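Local coordinates for CooJ (Rhodospirillum rubrum, PDB 6HK5), which binds nickel and probably serves as a metallochaperone accessory to carbon monoxide dehydrogenase, the present chain being its helical N-terminal part, at residues H22-M27 with V56-L61; V32-L37 with L46-L51. One frame throughout, in Å; residues are numbered along the deposited sequence. Where two conformers were deposited one is given.

Interaction 1 (H22-M27 with V56-L61). With NI (nickel (II) ion), chain I.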
loop_
_atom_site.group_PDB
_atom_site.type_symbol
_atom_site.label_atom_id
_atom_site.label_comp_id
_atom_site.label_asym_id
_atom_site.label_seq_id
_atom_site.Cartn_x
_atom_site.Cartn_y
_atom_site.Cartn_z
ATOM N N HIS A 22 2.854 -0.290 -10.520
ATOM C CA HIS A 22 1.493 0.019 -10.093
ATOM C C HIS A 22 1.193 1.510 -10.224
ATOM O O HIS A 22 0.185 1.893 -10.830
ATOM C CB HIS A 22 1.255 -0.471 -8.659
ATOM C CG HIS A 22 -0.175 -0.360 -8.218
ATOM N ND1 HIS A 22 -1.186 -1.125 -8.761
ATOM C CD2 HIS A 22 -0.761 0.432 -7.292
ATOM C CE1 HIS A 22 -2.335 -0.805 -8.196
ATOM N NE2 HIS A 22 -2.105 0.137 -7.296
ATOM N N VAL A 23 2.055 2.375 -9.675
ATOM C CA VAL A 23 1.737 3.799 -9.693
ATOM C C VAL A 23 1.810 4.394 -11.093
ATOM O O VAL A 23 1.165 5.411 -11.356
ATOM C CB VAL A 23 2.651 4.588 -8.748
ATOM C CG1 VAL A 23 2.492 4.067 -7.320
ATOM C CG2 VAL A 23 4.097 4.506 -9.218
ATOM N N GLU A 24 2.578 3.795 -12.001
ATOM C CA GLU A 24 2.572 4.278 -13.377
ATOM C C GLU A 24 1.218 4.048 -14.022
ATOM O O GLU A 24 0.785 4.846 -14.858
ATOM C CB GLU A 24 3.690 3.619 -14.177
ATOM C CG GLU A 24 5.016 4.321 -13.959
ATOM C CD GLU A 24 6.231 3.458 -14.264
ATOM O OE1 GLU A 24 7.369 3.916 -13.981
ATOM O OE2 GLU A 24 6.050 2.335 -14.787
ATOM N N GLY A 25 0.515 2.990 -13.621
ATOM C CA GLY A 25 -0.861 2.841 -14.064
ATOM C C GLY A 25 -1.746 3.978 -13.593
ATOM O O GLY A 25 -2.503 4.550 -14.384
ATOM N N HIS A 26 -1.634 4.351 -12.305
ATOM C CA HIS A 26 -2.446 5.446 -11.759
ATOM C C HIS A 26 -2.068 6.803 -12.354
ATOM O O HIS A 26 -2.930 7.681 -12.518
ATOM C CB HIS A 26 -2.309 5.531 -10.231
ATOM C CG HIS A 26 -2.867 4.354 -9.480
ATOM N ND1 HIS A 26 -4.126 3.847 -9.710
ATOM C CD2 HIS A 26 -2.363 3.646 -8.434
ATOM C CE1 HIS A 26 -4.353 2.841 -8.879
ATOM N NE2 HIS A 26 -3.296 2.700 -8.095
HETATM N N MSE A 27 -0.799 7.017 -12.644
HETATM C CA MSE A 27 -0.396 8.278 -13.267
HETATM C C MSE A 27 -1.016 8.459 -14.625
HETATM O O MSE A 27 -1.474 9.545 -14.944
HETATM C CB MSE A 27 1.108 8.358 -13.391
HETATM C CG MSE A 27 1.726 8.662 -12.059
HETATM SE SE MSE A 27 3.626 8.406 -12.202
HETATM C CE MSE A 27 4.011 9.711 -13.619
ATOM N N VAL A 56 9.462 12.700 -10.959
ATOM C CA VAL A 56 10.723 12.833 -10.231
ATOM C C VAL A 56 10.906 11.668 -9.270
ATOM O O VAL A 56 11.976 11.045 -9.208
ATOM C CB VAL A 56 10.785 14.178 -9.492
ATOM C CG1 VAL A 56 12.205 14.361 -8.858
ATOM C CG2 VAL A 56 10.442 15.316 -10.448
ATOM N N ALA A 57 9.862 11.348 -8.504
ATOM C CA ALA A 57 9.999 10.254 -7.554
ATOM C C ALA A 57 10.308 8.951 -8.283
ATOM O O ALA A 57 11.135 8.159 -7.823
ATOM C CB ALA A 57 8.744 10.138 -6.692
ATOM N N ARG A 58 9.711 8.744 -9.458
ATOM C CA ARG A 58 9.987 7.534 -10.222
ATOM C C ARG A 58 11.454 7.438 -10.601
ATOM O O ARG A 58 12.082 6.385 -10.446
ATOM C CB ARG A 58 9.112 7.491 -11.468
ATOM C CG ARG A 58 7.664 7.368 -11.137
ATOM C CD ARG A 58 6.832 7.568 -12.362
ATOM N NE ARG A 58 7.189 6.617 -13.402
ATOM C CZ ARG A 58 7.631 6.957 -14.607
ATOM N NH1 ARG A 58 7.774 8.241 -14.938
ATOM N NH2 ARG A 58 7.914 6.001 -15.481
ATOM N N ALA A 59 12.009 8.519 -11.142
ATOM C CA ALA A 59 13.438 8.554 -11.425
ATOM C C ALA A 59 14.262 8.178 -10.192
ATOM O O ALA A 59 15.139 7.310 -10.258
ATOM C CB ALA A 59 13.830 9.948 -11.924
ATOM N N SER A 60 13.976 8.807 -9.046
ATOM C CA SER A 60 14.815 8.591 -7.870
ATOM C C SER A 60 14.596 7.210 -7.263
ATOM O O SER A 60 15.541 6.619 -6.716
ATOM C CB SER A 60 14.547 9.677 -6.823
ATOM O OG SER A 60 13.290 9.481 -6.198
ATOM N N LEU A 61 13.367 6.688 -7.319
ATOM C CA LEU A 61 13.138 5.335 -6.817
ATOM C C LEU A 61 13.801 4.304 -7.718
ATOM O O LEU A 61 14.321 3.285 -7.238
ATOM C CB LEU A 61 11.646 5.050 -6.705
ATOM C CG LEU A 61 10.996 5.315 -5.354
ATOM C CD1 LEU A 61 9.508 4.969 -5.456
ATOM C CD2 LEU A 61 11.694 4.512 -4.248
HETATM NI NI NI I . -3.350 1.612 -6.362
#

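Interaction 2 (V32-L37 with L46-L51)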
loop_
_atom_site.group_PDB
_atom_site.type_symbol
_atom_site.label_atom_id
_atom_site.label_comp_id
_atom_site.label_asym_id
_atom_site.label_seq_id
_atom_site.Cartn_x
_atom_site.Cartn_y
_atom_site.Cartn_z
ATOM N N VAL A 32 -5.240 11.048 -17.892
ATOM C CA VAL A 32 -6.290 11.108 -18.898
ATOM C C VAL A 32 -7.548 11.751 -18.323
ATOM O O VAL A 32 -8.174 12.593 -18.973
ATOM C CB VAL A 32 -6.555 9.715 -19.487
ATOM C CG1 VAL A 32 -7.774 9.756 -20.364
ATOM C CG2 VAL A 32 -5.345 9.253 -20.301
ATOM N N GLN A 33 -7.921 11.402 -17.080
ATOM C CA GLN A 33 -9.026 12.107 -16.433
ATOM C C GLN A 33 -8.736 13.602 -16.319
ATOM O O GLN A 33 -9.626 14.436 -16.526
ATOM C CB GLN A 33 -9.309 11.506 -15.058
ATOM C CG GLN A 33 -9.898 10.103 -15.105
ATOM C CD GLN A 33 -10.281 9.590 -13.717
ATOM O OE1 GLN A 33 -10.744 10.349 -12.874
ATOM N NE2 GLN A 33 -10.067 8.308 -13.474
ATOM N N ARG A 34 -7.491 13.966 -16.016
ATOM C CA ARG A 34 -7.176 15.382 -15.874
ATOM C C ARG A 34 -7.342 16.118 -17.198
ATOM O O ARG A 34 -7.675 17.313 -17.213
ATOM C CB ARG A 34 -5.760 15.544 -15.315
ATOM C CG ARG A 34 -5.217 16.962 -15.340
ATOM C CD ARG A 34 -4.467 17.285 -16.630
ATOM N NE ARG A 34 -3.934 18.642 -16.570
ATOM C CZ ARG A 34 -4.663 19.721 -16.825
ATOM N NH1 ARG A 34 -5.947 19.594 -17.181
ATOM N NH2 ARG A 34 -4.110 20.920 -16.733
ATOM N N ASP A 35 -7.113 15.423 -18.316
ATOM C CA ASP A 35 -7.266 16.055 -19.619
ATOM C C ASP A 35 -8.728 16.354 -19.937
ATOM O O ASP A 35 -9.006 17.195 -20.792
ATOM C CB ASP A 35 -6.659 15.175 -20.710
ATOM C CG ASP A 35 -5.137 15.023 -20.575
ATOM O OD1 ASP A 35 -4.493 15.866 -19.914
ATOM O OD2 ASP A 35 -4.584 14.061 -21.150
ATOM N N ALA A 36 -9.667 15.700 -19.263
ATOM C CA ALA A 36 -11.079 16.008 -19.477
ATOM C C ALA A 36 -11.532 17.238 -18.704
ATOM O O ALA A 36 -12.699 17.629 -18.811
ATOM C CB ALA A 36 -11.946 14.797 -19.097
ATOM N N LEU A 37 -10.646 17.840 -17.916
ATOM C CA LEU A 37 -11.008 19.023 -17.161
ATOM C C LEU A 37 -11.146 20.216 -18.094
ATOM O O LEU A 37 -10.630 20.225 -19.215
ATOM C CB LEU A 37 -9.970 19.298 -16.074
ATOM C CG LEU A 37 -10.148 18.350 -14.886
ATOM C CD1 LEU A 37 -8.945 18.355 -13.943
ATOM C CD2 LEU A 37 -11.414 18.733 -14.149
ATOM N N LEU A 46 -2.678 22.236 -10.617
ATOM C CA LEU A 46 -2.283 21.536 -9.403
ATOM C C LEU A 46 -2.014 20.066 -9.693
ATOM O O LEU A 46 -1.017 19.505 -9.221
ATOM C CB LEU A 46 -3.357 21.696 -8.333
ATOM C CG LEU A 46 -3.276 23.014 -7.575
ATOM C CD1 LEU A 46 -4.314 23.039 -6.477
ATOM C CD2 LEU A 46 -1.877 23.203 -6.993
ATOM N N ILE A 47 -2.846 19.452 -10.539
ATOM C CA ILE A 47 -2.703 18.031 -10.830
ATOM C C ILE A 47 -1.453 17.767 -11.665
ATOM O O ILE A 47 -0.725 16.798 -11.415
ATOM C CB ILE A 47 -3.983 17.488 -11.501
ATOM C CG1 ILE A 47 -5.135 17.410 -10.491
ATOM C CG2 ILE A 47 -3.751 16.098 -12.088
ATOM C CD1 ILE A 47 -6.449 16.971 -11.134
ATOM N N ASP A 48 -1.169 18.611 -12.669
ATOM C CA ASP A 48 0.055 18.392 -13.437
ATOM C C ASP A 48 1.292 18.496 -12.548
ATOM O O ASP A 48 2.265 17.749 -12.733
ATOM C CB ASP A 48 0.159 19.387 -14.586
ATOM C CG ASP A 48 -1.023 19.325 -15.533
ATOM O OD1 ASP A 48 -1.634 18.241 -15.675
ATOM O OD2 ASP A 48 -1.340 20.377 -16.131
ATOM N N ARG A 49 1.300 19.446 -11.604
ATOM C CA ARG A 49 2.447 19.548 -10.715
ATOM C C ARG A 49 2.610 18.268 -9.898
ATOM O O ARG A 49 3.722 17.744 -9.754
ATOM C CB ARG A 49 2.317 20.767 -9.801
ATOM C CG ARG A 49 3.521 20.884 -8.851
ATOM C CD ARG A 49 3.424 22.035 -7.840
ATOM N NE ARG A 49 2.330 21.834 -6.894
ATOM C CZ ARG A 49 1.866 22.760 -6.058
ATOM N NH1 ARG A 49 2.397 23.983 -6.020
ATOM N NH2 ARG A 49 0.861 22.455 -5.252
ATOM N N ALA A 50 1.505 17.737 -9.372
ATOM C CA ALA A 50 1.572 16.489 -8.620
ATOM C C ALA A 50 2.108 15.366 -9.486
ATOM O O ALA A 50 2.982 14.602 -9.051
ATOM C CB ALA A 50 0.196 16.131 -8.061
ATOM N N LEU A 51 1.632 15.280 -10.738
ATOM C CA LEU A 51 2.067 14.203 -11.625
ATOM C C LEU A 51 3.529 14.363 -11.992
ATOM O O LEU A 51 4.255 13.372 -12.109
ATOM C CB LEU A 51 1.209 14.157 -12.898
ATOM C CG LEU A 51 -0.278 13.759 -12.790
ATOM C CD1 LEU A 51 -0.928 13.785 -14.155
ATOM C CD2 LEU A 51 -0.451 12.386 -12.133
#

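Interaction 1 (H22-M27 with V56-L61)
Glu24 and Arg58 join the two antiparallel helices of a helical hairpin, 5-35 and 42-67, through a salt bridge concentrated on a single oxygen. Arg58 presents the side of its guanidinium, and both NE and NH2 donate to Glu24 OE1, NE at 2.8 Å and NH2 at 2.6 Å. On the arginine's side the arrangement is flat, since OE1 lies in the guanidinium plane. On the glutamate's side it is not: the carboxylate is turned 75° against that plane, so NE meets the anti lone pair of OE1 whereas NH2 comes in from above the carboxylate. Two donors sharing one acceptor leave both hydrogen bonds bent, with N-H...O angles of 141° for NE and 146° for NH2.

The aliphatic part of Arg58 has its own neighbour. Its CD lies against the selenium of selenomethionine Met27, 3.3 Å from SE, and the bend at chi3 beyond it swings NE toward the glutamate. With an alanine here instead of Arg58, the Glu24 carboxylate would probably lose its cationic mate and a gap would be likely to open beside the Met27 selenium. Glu24 and the nearby Asp21 are calcium ligands seen in this protein, although no calcium is bound to this chain here.

Segment 22-27 also carries part of a nickel site, which His18 and His22 of the second subunit and Glu29 of the third complete. The ND1 of His26 is hydrogen-bonded to Glu29 of the same chain. The nickel ion is coordinated by His22 NE2 at 2.1 Å and, one helical turn later, by His26 NE2 at 2.0 Å.

Interaction 2 (V32-L37 with L46-L51)
Arg34 NE and Asp48 OD1, 2.5 Å apart, make the shortest polar bond of this contact and one half of a paired salt bridge. The other half runs from Arg34 NH2 to Asp48 OD2 at 2.9 Å. This is a side-on bidentate arginine-carboxylate pair, NE and NH2 each having an oxygen of its own. The matching is good but not perfect. Both oxygens lie close to the guanidinium plane and are approached on their syn sides, yet the two flat groups are turned 26° apart and the nitrogens therefore stand somewhat out of the carboxylate plane. The bonds bend only moderately, with an N-H...O angle of 151° for NE and a similar one for NH2. Two bonds between flat groups resist rotation of either one, and the opposite charges meet directly.

The reach of the arginine depends on its shape. CG stands anti to the backbone N, the chain turns sharply at chi2 (-90°), and it is extended again from there to NE, with the guanidinium turned about its last bond. Along this path the methylenes pass Ile47 in the opposite direction, and Arg34 CG lies 3.7 Å from Ile47 CG2. Thus one side chain supplies both the charge for Asp48 and an apolar flank for its neighbour.

The other branch of Ile47 turns to Leu37, in the turn that follows helix 5-35; Leu37 CD1 and Ile47 CD1 meet at 4.0 Å, the two side chains crossing at about a right angle. The contact closes the turn end of the helical hairpin: Ile47 and Leu51 of helix 42-67 also pack on Ile30 of helix 5-35, and Leu37 rests on Leu12 of the second subunit.

Both contacts tie helix 5-35 to helix 42-67, with centres about 15 Å apart along the hairpin. Interaction 2 is nested in the chain between the segments of interaction 1: it lies near the turn, whereas interaction 1 lies close to the centre of the folded chain. They meet where Met27 CE packs against Leu51 O at 4.0 Å. The charge pattern is reversed between them, helix 5-35 giving the acid in interaction 1 and the arginine in interaction 2. Both also reach the second subunit, so the hairpin is paired internally and built into the assembly at two levels along its length, and the level of interaction 1 also carries nickel ligands, in segment 22-27.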